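16S rRNA (guanine(1405)-N(7))-methyltransferase (Klebsiella pneumoniae, PDB 6PI9) probably methylates N7 of guanine 1405 in 16S rRNA, using S-adenosyl-L-methionine as methyl donor, and so confers resistance to various aminoglycosides. Local coordinates at residues L201-T215 / T248-T260. Numbering follows the deposited sequence.
Sequences LASLRAPRLVVTFPT and TVSDELVYLVERT
Thr212 CG2 of strand 208-214 lies beside Val254 CG2 of strand 252-259 (3.9 Å), a non-hydrogen-bonded pair in the Rossmann-like methyltransferase sheet. Strand order 3-2-1-4-5-7-6 is the class I signature, with 252-259, last in sequence, between 208-214 and 241-248, antiparallel to both. Backbone bonds join Leu209 with Val257, Val211 with Tyr255 and Phe213 with Leu253, both ways. The Thr212 hydroxyl donates to Glu252, OG1 to OE2 2.6 Å, on the anti lone pair. The Glu252 chain, CG anti to the backbone N (chi1 -175°) and extended beyond, brings the carboxylate there. Its OE1 forms a salt bridge to Arg96, which binds S-adenosylhomocysteine, linking the strand pair to the cofactor pocket. On the opposite face, Tyr255 CE2 meets Phe213 CE2 at 3.8 Å; the side chains cross obliquely, with Tyr255 CD2 at the edge of the Phe213 ring. Phe233 of helix 225-236 touches both. Near the C-terminus, Glu258 OE2 forms salt bridges to Arg208 NH2 (2.8 Å) and to Arg244. In one of two deposited conformers, Arg259 bends at chi3 (-75°) toward helix 196-203. Its NE and NH1 bond weakly to Ala206 O and Ala202 O; NH2 donates to Leu201 O at 2.8 Å, nearly along the C=O axis.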
loop_
_atom_site.group_PDB
_atom_site.type_symbol
_atom_site.label_atom_id
_atom_site.label_comp_id
_atom_site.label_asym_id
_atom_site.label_seq_id
_atom_site.Cartn_x
_atom_site.Cartn_y
_atom_site.Cartn_z
ATOM N N LEU A 201 -3.283 -10.804 -20.780
ATOM C CA LEU A 201 -4.567 -10.514 -21.429
ATOM C C LEU A 201 -4.709 -11.249 -22.757
ATOM O O LEU A 201 -5.790 -11.769 -23.081
ATOM C CB LEU A 201 -4.694 -8.996 -21.643
ATOM C CG LEU A 201 -4.820 -8.102 -20.412
ATOM C CD1 LEU A 201 -4.518 -6.675 -20.814
ATOM C CD2 LEU A 201 -6.223 -8.137 -19.769
ATOM N N ALA A 202 -3.640 -11.296 -23.559
ATOM C CA ALA A 202 -3.742 -11.906 -24.887
ATOM C C ALA A 202 -3.891 -13.428 -24.850
ATOM O O ALA A 202 -4.290 -14.023 -25.862
ATOM C CB ALA A 202 -2.515 -11.549 -25.732
ATOM N N SER A 203 -3.576 -14.076 -23.732
ATOM C CA SER A 203 -3.518 -15.534 -23.685
ATOM C C SER A 203 -4.617 -16.197 -22.858
ATOM O O SER A 203 -4.798 -17.430 -22.978
ATOM C CB SER A 203 -2.160 -15.999 -23.129
ATOM O OG SER A 203 -1.082 -15.610 -23.968
ATOM N N LEU A 204 -5.328 -15.443 -22.010
ATOM C CA LEU A 204 -6.413 -16.024 -21.223
ATOM C C LEU A 204 -7.483 -16.647 -22.120
ATOM O O LEU A 204 -7.837 -16.106 -23.173
ATOM C CB LEU A 204 -7.024 -14.951 -20.319
ATOM C CG LEU A 204 -6.145 -14.631 -19.118
ATOM C CD1 LEU A 204 -6.678 -13.387 -18.391
ATOM C CD2 LEU A 204 -5.991 -15.839 -18.150
ATOM N N ARG A 205 -7.985 -17.807 -21.710
ATOM C CA ARG A 205 -8.959 -18.527 -22.534
ATOM C C ARG A 205 -10.376 -18.240 -22.057
ATOM O O ARG A 205 -11.142 -19.165 -21.803
ATOM C CB ARG A 205 -8.660 -20.022 -22.505
ATOM C CG ARG A 205 -7.332 -20.419 -23.126
ATOM C CD ARG A 205 -6.981 -21.848 -22.736
ATOM N NE ARG A 205 -5.803 -22.350 -23.441
ATOM C CZ ARG A 205 -5.217 -23.523 -23.188
ATOM N NH1 ARG A 205 -5.694 -24.320 -22.237
ATOM N NH2 ARG A 205 -4.155 -23.909 -23.894
ATOM N N ALA A 206 -10.722 -16.961 -21.876
ATOM C CA ALA A 206 -12.075 -16.560 -21.505
ATOM C C ALA A 206 -12.489 -15.433 -22.450
ATOM O O ALA A 206 -11.682 -14.513 -22.716
ATOM C CB ALA A 206 -12.176 -16.093 -20.046
ATOM N N PRO A 207 -13.720 -15.456 -22.959
ATOM C CA PRO A 207 -14.123 -14.424 -23.920
ATOM C C PRO A 207 -14.443 -13.080 -23.298
ATOM O O PRO A 207 -14.522 -12.086 -24.042
ATOM C CB PRO A 207 -15.373 -15.027 -24.564
ATOM C CG PRO A 207 -15.928 -15.920 -23.525
ATOM C CD PRO A 207 -14.746 -16.507 -22.818
ATOM N N ARG A 208 -14.670 -13.005 -21.980
ATOM C CA ARG A 208 -15.010 -11.733 -21.345
ATOM C C ARG A 208 -14.060 -11.552 -20.187
ATOM O O ARG A 208 -13.788 -12.513 -19.473
ATOM C CB ARG A 208 -16.460 -11.697 -20.848
ATOM C CG ARG A 208 -17.463 -11.472 -21.995
ATOM C CD ARG A 208 -18.858 -11.941 -21.672
ATOM N NE ARG A 208 -19.925 -11.200 -22.381
ATOM C CZ ARG A 208 -20.049 -11.096 -23.706
ATOM N NH1 ARG A 208 -19.134 -11.636 -24.520
ATOM N NH2 ARG A 208 -21.083 -10.428 -24.228
ATOM N N LEU A 209 -13.557 -10.326 -20.001
ATOM C CA LEU A 209 -12.615 -10.004 -18.941
ATOM C C LEU A 209 -13.152 -8.795 -18.194
ATOM O O LEU A 209 -13.721 -7.889 -18.809
ATOM C CB LEU A 209 -11.215 -9.652 -19.475
ATOM C CG LEU A 209 -10.640 -10.647 -20.477
ATOM C CD1 LEU A 209 -9.287 -10.126 -20.897
ATOM C CD2 LEU A 209 -10.484 -12.073 -19.885
ATOM N N VAL A 210 -12.973 -8.782 -16.879
ATOM C CA VAL A 210 -13.248 -7.600 -16.053
ATOM C C VAL A 210 -11.919 -7.144 -15.523
ATOM O O VAL A 210 -11.272 -7.885 -14.778
ATOM C CB VAL A 210 -14.207 -7.920 -14.895
ATOM C CG1 VAL A 210 -14.437 -6.654 -14.027
ATOM C CG2 VAL A 210 -15.522 -8.459 -15.462
ATOM N N VAL A 211 -11.484 -5.943 -15.904
ATOM C CA VAL A 211 -10.142 -5.458 -15.546
ATOM C C VAL A 211 -10.328 -4.188 -14.747
ATOM O O VAL A 211 -11.074 -3.303 -15.181
ATOM C CB VAL A 211 -9.295 -5.161 -16.803
ATOM C CG1 VAL A 211 -7.910 -4.534 -16.423
ATOM C CG2 VAL A 211 -9.168 -6.426 -17.715
ATOM N N THR A 212 -9.748 -4.110 -13.548
ATOM C CA THR A 212 -9.990 -2.918 -12.751
ATOM C C THR A 212 -8.706 -2.315 -12.207
ATOM O O THR A 212 -7.677 -2.980 -12.045
ATOM C CB THR A 212 -10.923 -3.159 -11.569
ATOM O OG1 THR A 212 -10.179 -3.807 -10.531
ATOM C CG2 THR A 212 -12.112 -3.999 -12.007
ATOM N N PHE A 213 -8.812 -1.026 -11.844
ATOM C CA PHE A 213 -7.646 -0.310 -11.316
ATOM C C PHE A 213 -8.076 0.500 -10.101
ATOM O O PHE A 213 -9.187 1.014 -10.067
ATOM C CB PHE A 213 -7.082 0.693 -12.360
ATOM C CG PHE A 213 -6.612 0.027 -13.620
ATOM C CD1 PHE A 213 -5.283 -0.382 -13.735
ATOM C CD2 PHE A 213 -7.500 -0.201 -14.689
ATOM C CE1 PHE A 213 -4.836 -1.019 -14.923
ATOM C CE2 PHE A 213 -7.073 -0.849 -15.878
ATOM C CZ PHE A 213 -5.720 -1.257 -15.998
ATOM N N PRO A 214 -7.212 0.643 -9.114
ATOM C CA PRO A 214 -7.558 1.521 -7.994
ATOM C C PRO A 214 -7.425 2.977 -8.417
ATOM O O PRO A 214 -6.498 3.353 -9.137
ATOM C CB PRO A 214 -6.532 1.152 -6.919
ATOM C CG PRO A 214 -5.302 0.655 -7.752
ATOM C CD PRO A 214 -5.860 0.054 -9.031
ATOM N N THR A 215 -8.374 3.784 -8.021
ATOM C CA THR A 215 -8.244 5.225 -8.193
ATOM C C THR A 215 -7.888 5.728 -6.804
ATOM O O THR A 215 -8.750 5.827 -5.926
ATOM C CB THR A 215 -9.520 5.868 -8.728
ATOM O OG1 THR A 215 -10.444 6.031 -7.643
ATOM C CG2 THR A 215 -10.159 5.016 -9.835
ATOM N N THR A 248 -16.622 3.889 -13.011
ATOM C CA THR A 248 -15.925 3.871 -11.721
ATOM C C THR A 248 -16.887 3.681 -10.544
ATOM O O THR A 248 -17.835 4.449 -10.393
ATOM C CB THR A 248 -15.122 5.161 -11.543
ATOM O OG1 THR A 248 -14.130 5.223 -12.578
ATOM C CG2 THR A 248 -14.414 5.205 -10.189
ATOM N N VAL A 249 -16.595 2.689 -9.689
ATOM C CA VAL A 249 -17.417 2.268 -8.533
ATOM C C VAL A 249 -16.510 2.257 -7.306
ATOM O O VAL A 249 -15.610 1.415 -7.221
ATOM C CB VAL A 249 -18.004 0.856 -8.724
ATOM C CG1 VAL A 249 -19.046 0.556 -7.640
ATOM C CG2 VAL A 249 -18.531 0.625 -10.142
ATOM N N SER A 250 -16.720 3.178 -6.373
ATOM C CA SER A 250 -16.075 3.109 -5.052
ATOM C C SER A 250 -14.536 3.064 -5.146
ATOM O O SER A 250 -13.858 2.208 -4.557
ATOM C CB SER A 250 -16.631 1.916 -4.267
ATOM O OG SER A 250 -15.926 1.712 -3.056
ATOM N N ASP A 251 -13.989 4.030 -5.886
ATOM C CA ASP A 251 -12.551 4.209 -6.130
ATOM C C ASP A 251 -11.944 3.013 -6.850
ATOM O O ASP A 251 -10.769 2.689 -6.631
ATOM C CB ASP A 251 -11.767 4.508 -4.842
ATOM C CG ASP A 251 -12.004 5.961 -4.310
ATOM O OD1 ASP A 251 -12.358 6.065 -3.119
ATOM O OD2 ASP A 251 -11.810 6.979 -5.062
ATOM N N GLU A 252 -12.744 2.339 -7.689
ATOM C CA GLU A 252 -12.244 1.287 -8.572
ATOM C C GLU A 252 -12.673 1.641 -9.989
ATOM O O GLU A 252 -13.868 1.752 -10.248
ATOM C CB GLU A 252 -12.810 -0.093 -8.141
ATOM C CG GLU A 252 -12.237 -1.259 -8.948
ATOM C CD GLU A 252 -12.558 -2.600 -8.311
ATOM O OE1 GLU A 252 -13.531 -2.671 -7.550
ATOM O OE2 GLU A 252 -11.819 -3.573 -8.532
ATOM N N LEU A 253 -11.705 1.818 -10.894
ATOM C CA LEU A 253 -12.004 2.000 -12.318
ATOM C C LEU A 253 -12.176 0.630 -12.960
ATOM O O LEU A 253 -11.238 -0.178 -12.934
ATOM C CB LEU A 253 -10.856 2.741 -13.002
ATOM C CG LEU A 253 -10.834 2.788 -14.557
ATOM C CD1 LEU A 253 -12.035 3.542 -15.132
ATOM C CD2 LEU A 253 -9.485 3.416 -14.960
ATOM N N VAL A 254 -13.346 0.384 -13.563
ATOM C CA VAL A 254 -13.731 -0.955 -14.029
ATOM C C VAL A 254 -13.893 -0.915 -15.548
ATOM O O VAL A 254 -14.566 -0.043 -16.065
ATOM C CB VAL A 254 -15.060 -1.426 -13.394
ATOM C CG1 VAL A 254 -15.408 -2.889 -13.891
ATOM C CG2 VAL A 254 -15.014 -1.348 -11.861
ATOM N N TYR A 255 -13.283 -1.875 -16.238
ATOM C CA TYR A 255 -13.408 -2.080 -17.680
ATOM C C TYR A 255 -14.054 -3.434 -17.947
ATOM O O TYR A 255 -13.607 -4.450 -17.409
ATOM C CB TYR A 255 -12.036 -2.141 -18.356
ATOM C CG TYR A 255 -11.374 -0.792 -18.500
ATOM C CD1 TYR A 255 -11.592 -0.006 -19.614
ATOM C CD2 TYR A 255 -10.511 -0.319 -17.515
ATOM C CE1 TYR A 255 -10.953 1.249 -19.737
ATOM C CE2 TYR A 255 -9.897 0.922 -17.641
ATOM C CZ TYR A 255 -10.114 1.675 -18.723
ATOM O OH TYR A 255 -9.472 2.907 -18.834
ATOM N N LEU A 256 -15.068 -3.458 -18.811
ATOM C CA LEU A 256 -15.633 -4.713 -19.302
ATOM C C LEU A 256 -15.070 -4.932 -20.701
ATOM O O LEU A 256 -15.260 -4.089 -21.586
ATOM C CB LEU A 256 -17.168 -4.621 -19.334
ATOM C CG LEU A 256 -17.855 -4.186 -18.025
ATOM C CD1 LEU A 256 -19.411 -4.196 -18.165
ATOM C CD2 LEU A 256 -17.397 -5.058 -16.851
ATOM N N VAL A 257 -14.406 -6.049 -20.908
ATOM C CA VAL A 257 -13.551 -6.255 -22.063
ATOM C C VAL A 257 -14.006 -7.516 -22.773
ATOM O O VAL A 257 -14.205 -8.554 -22.134
ATOM C CB VAL A 257 -12.086 -6.382 -21.628
ATOM C CG1 VAL A 257 -11.188 -6.690 -22.808
ATOM C CG2 VAL A 257 -11.674 -5.111 -20.883
ATOM N N GLU A 258 -14.090 -7.442 -24.093
ATOM C CA GLU A 258 -14.633 -8.528 -24.894
ATOM C C GLU A 258 -13.616 -8.972 -25.927
ATOM O O GLU A 258 -12.848 -8.164 -26.461
ATOM C CB GLU A 258 -15.911 -8.091 -25.571
ATOM C CG GLU A 258 -16.958 -9.122 -25.585
ATOM C CD GLU A 258 -18.232 -8.590 -26.193
ATOM O OE1 GLU A 258 -18.161 -7.566 -26.922
ATOM O OE2 GLU A 258 -19.281 -9.214 -25.949
ATOM N N ARG A 259 -13.558 -10.268 -26.161
ATOM C CA ARG A 259 -12.610 -10.782 -27.131
ATOM C C ARG A 259 -13.206 -10.591 -28.517
ATOM O O ARG A 259 -14.308 -11.061 -28.789
ATOM C CB ARG A 259 -12.283 -12.248 -26.846
ATOM C CG ARG A 259 -10.918 -12.663 -27.384
ATOM C CD ARG A 259 -10.327 -13.865 -26.643
ATOM N NE ARG A 259 -9.799 -13.549 -25.310
ATOM C CZ ARG A 259 -8.504 -13.355 -25.036
ATOM N NH1 ARG A 259 -7.583 -13.438 -25.992
ATOM N NH2 ARG A 259 -8.119 -13.102 -23.806
ATOM N N THR A 260 -12.493 -9.858 -29.363
ATOM C CA THR A 260 -12.888 -9.648 -30.749
ATOM C C THR A 260 -12.099 -10.613 -31.648
ATOM O O THR A 260 -10.955 -11.011 -31.345
ATOM C CB THR A 260 -12.650 -8.196 -31.190
ATOM O OG1 THR A 260 -13.206 -7.321 -30.212
ATOM C CG2 THR A 260 -13.323 -7.930 -32.525
ATOM O OXT THR A 260 -12.602 -11.031 -32.691
HETATM O O HOH W 1 -15.743 -11.723 -26.455
#